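Local coordinates for protein ADP/ATP-dependent NAD(P)H-hydrate dehydratase (Bacillus subtilis, PDB 3RPZ) that catalyses the ATP- or ADP-dependent dehydration of hydrated NADH and NADPH, a repair reaction that probably returns these damaged cofactors to their usable form, at residues Thr222-Gly227 against Tyr244-Cys249. Numbering follows the deposited sequence.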
loop_
_atom_site.group_PDB
_atom_site.type_symbol
_atom_site.label_atom_id
_atom_site.label_comp_id
_atom_site.label_asym_id
_atom_site.label_seq_id
_atom_site.Cartn_x
_atom_site.Cartn_y
_atom_site.Cartn_z
ATOM N N THR A 222 -10.083 -18.982 5.126
ATOM C CA THR A 222 -10.642 -18.951 6.478
ATOM C C THR A 222 -11.394 -17.659 6.719
ATOM O O THR A 222 -12.487 -17.617 7.256
ATOM C CB THR A 222 -9.514 -19.127 7.475
ATOM O OG1 THR A 222 -9.019 -20.457 7.312
ATOM C CG2 THR A 222 -9.975 -18.920 8.920
ATOM N N GLY A 223 -10.788 -16.564 6.285
ATOM C CA GLY A 223 -11.472 -15.264 6.385
ATOM C C GLY A 223 -12.743 -15.164 5.581
ATOM O O GLY A 223 -13.774 -14.653 6.056
ATOM N N MET A 224 -12.708 -15.657 4.354
ATOM C CA MET A 224 -13.918 -15.649 3.535
ATOM C C MET A 224 -15.077 -16.429 4.199
ATOM O O MET A 224 -16.221 -15.984 4.233
ATOM C CB MET A 224 -13.638 -16.162 2.141
ATOM C CG MET A 224 -12.790 -15.250 1.335
ATOM S SD MET A 224 -12.384 -15.890 -0.314
ATOM C CE MET A 224 -13.985 -16.116 -1.029
ATOM N N ILE A 225 -14.767 -17.606 4.758
ATOM C CA ILE A 225 -15.790 -18.364 5.483
ATOM C C ILE A 225 -16.336 -17.536 6.662
ATOM O O ILE A 225 -17.550 -17.460 6.870
ATOM C CB ILE A 225 -15.269 -19.696 5.971
ATOM C CG1 ILE A 225 -14.812 -20.568 4.798
ATOM C CG2 ILE A 225 -16.363 -20.490 6.667
ATOM C CD1 ILE A 225 -14.019 -21.863 5.200
ATOM N N LEU A 226 -15.444 -16.887 7.403
ATOM C CA LEU A 226 -15.829 -16.100 8.552
ATOM C C LEU A 226 -16.817 -14.992 8.168
ATOM O O LEU A 226 -17.836 -14.813 8.785
ATOM C CB LEU A 226 -14.592 -15.498 9.206
ATOM C CG LEU A 226 -14.842 -14.621 10.445
ATOM C CD1 LEU A 226 -15.497 -15.433 11.574
ATOM C CD2 LEU A 226 -13.524 -13.977 10.930
ATOM N N GLY A 227 -16.493 -14.238 7.139
ATOM C CA GLY A 227 -17.407 -13.198 6.687
ATOM C C GLY A 227 -18.714 -13.769 6.155
ATOM O O GLY A 227 -19.809 -13.250 6.463
ATOM N N TYR A 244 -16.482 -22.098 -2.843
ATOM C CA TYR A 244 -16.744 -21.948 -4.279
ATOM C C TYR A 244 -16.201 -20.641 -4.828
ATOM O O TYR A 244 -15.483 -20.621 -5.823
ATOM C CB TYR A 244 -18.260 -22.052 -4.571
ATOM C CG TYR A 244 -18.628 -22.029 -6.021
ATOM C CD1 TYR A 244 -18.553 -20.861 -6.753
ATOM C CD2 TYR A 244 -19.036 -23.174 -6.647
ATOM C CE1 TYR A 244 -18.870 -20.857 -8.118
ATOM C CE2 TYR A 244 -19.374 -23.166 -7.987
ATOM C CZ TYR A 244 -19.263 -21.996 -8.695
ATOM O OH TYR A 244 -19.599 -22.020 -10.096
ATOM N N LEU A 245 -16.530 -19.545 -4.179
ATOM C CA LEU A 245 -16.087 -18.244 -4.683
ATOM C C LEU A 245 -14.585 -18.077 -4.586
ATOM O O LEU A 245 -13.987 -17.455 -5.446
ATOM C CB LEU A 245 -16.863 -17.108 -4.011
ATOM C CG LEU A 245 -18.324 -17.021 -4.446
ATOM C CD1 LEU A 245 -19.114 -16.028 -3.580
ATOM C CD2 LEU A 245 -18.519 -16.696 -5.933
ATOM N N HIS A 246 -13.970 -18.617 -3.534
ATOM C CA HIS A 246 -12.493 -18.624 -3.398
ATOM C C HIS A 246 -11.862 -19.250 -4.631
ATOM O O HIS A 246 -10.986 -18.640 -5.253
ATOM C CB HIS A 246 -12.163 -19.340 -2.111
ATOM C CG HIS A 246 -10.719 -19.553 -1.811
ATOM N ND1 HIS A 246 -10.084 -20.755 -2.084
ATOM C CD2 HIS A 246 -9.800 -18.751 -1.210
ATOM C CE1 HIS A 246 -8.834 -20.673 -1.612
ATOM N NE2 HIS A 246 -8.643 -19.478 -1.067
ATOM N N GLY A 247 -12.372 -20.401 -5.051
ATOM C CA GLY A 247 -11.851 -21.045 -6.252
ATOM C C GLY A 247 -12.170 -20.256 -7.507
ATOM O O GLY A 247 -11.344 -20.150 -8.420
ATOM N N ALA A 248 -13.374 -19.686 -7.599
ATOM C CA ALA A 248 -13.773 -18.892 -8.756
ATOM C C ALA A 248 -12.864 -17.684 -8.956
ATOM O O ALA A 248 -12.632 -17.264 -10.089
ATOM C CB ALA A 248 -15.244 -18.472 -8.647
ATOM N N CYS A 249 -12.371 -17.109 -7.867
ATOM C CA CYS A 249 -11.460 -15.973 -7.972
ATOM C C CYS A 249 -10.175 -16.370 -8.661
ATOM O O CYS A 249 -9.636 -15.606 -9.481
ATOM C CB CYS A 249 -11.168 -15.375 -6.610
ATOM S SG CYS A 249 -12.587 -14.482 -5.874
#
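The imidazole of His246 meets Met224 at its edge: SD of Met224 lies near the ring plane, 5.0 Å from the centroid of the His246 ring and 83° off its normal. This is a Met-aromatic contact on the CD2 side, with SD of Met224 4.0 Å from CD2 of His246. CG of His246 is anti to the backbone N (chi1 176°), beside the carbonyl carbon, and the ring then presents its CD2 edge to the sulfur. Histidine suits this place because, beyond that edge, its NE2 hydrogen-bonds the carbonyl O of Thr217, which should fix the ring's rotation, and its side chain touches the bound AMP.

Met224 suits its own place because it is long, unbranched and apolar. Its chain runs out straight and then bends at chi3 (59°), turning the methyl onto the backbone of helix 235-256. There CE of Met224 rests 3.5 Å from the backbone N of His246, and it also packs 4.3 Å from CB of Leu245. The side chains of Met224 and His246 cross at about a right angle. Of residues 222-227 only Met224 reaches across. With an alanine here, the methyl and sulfur would be gone, which is likely to open a gap between the helices and leave the ring edge of His246 without its sulfur neighbour.

No hydrogen bond joins the two segments; this is buried helix-helix packing in a ribokinase-like fold. Thr222 and Leu226 pack helix 217-231 against strands 101-104 and 128-130 of the central sheet, while helix 235-256 meets helix 217-231 through Met224 and helix 264-277 through His246 and Cys249.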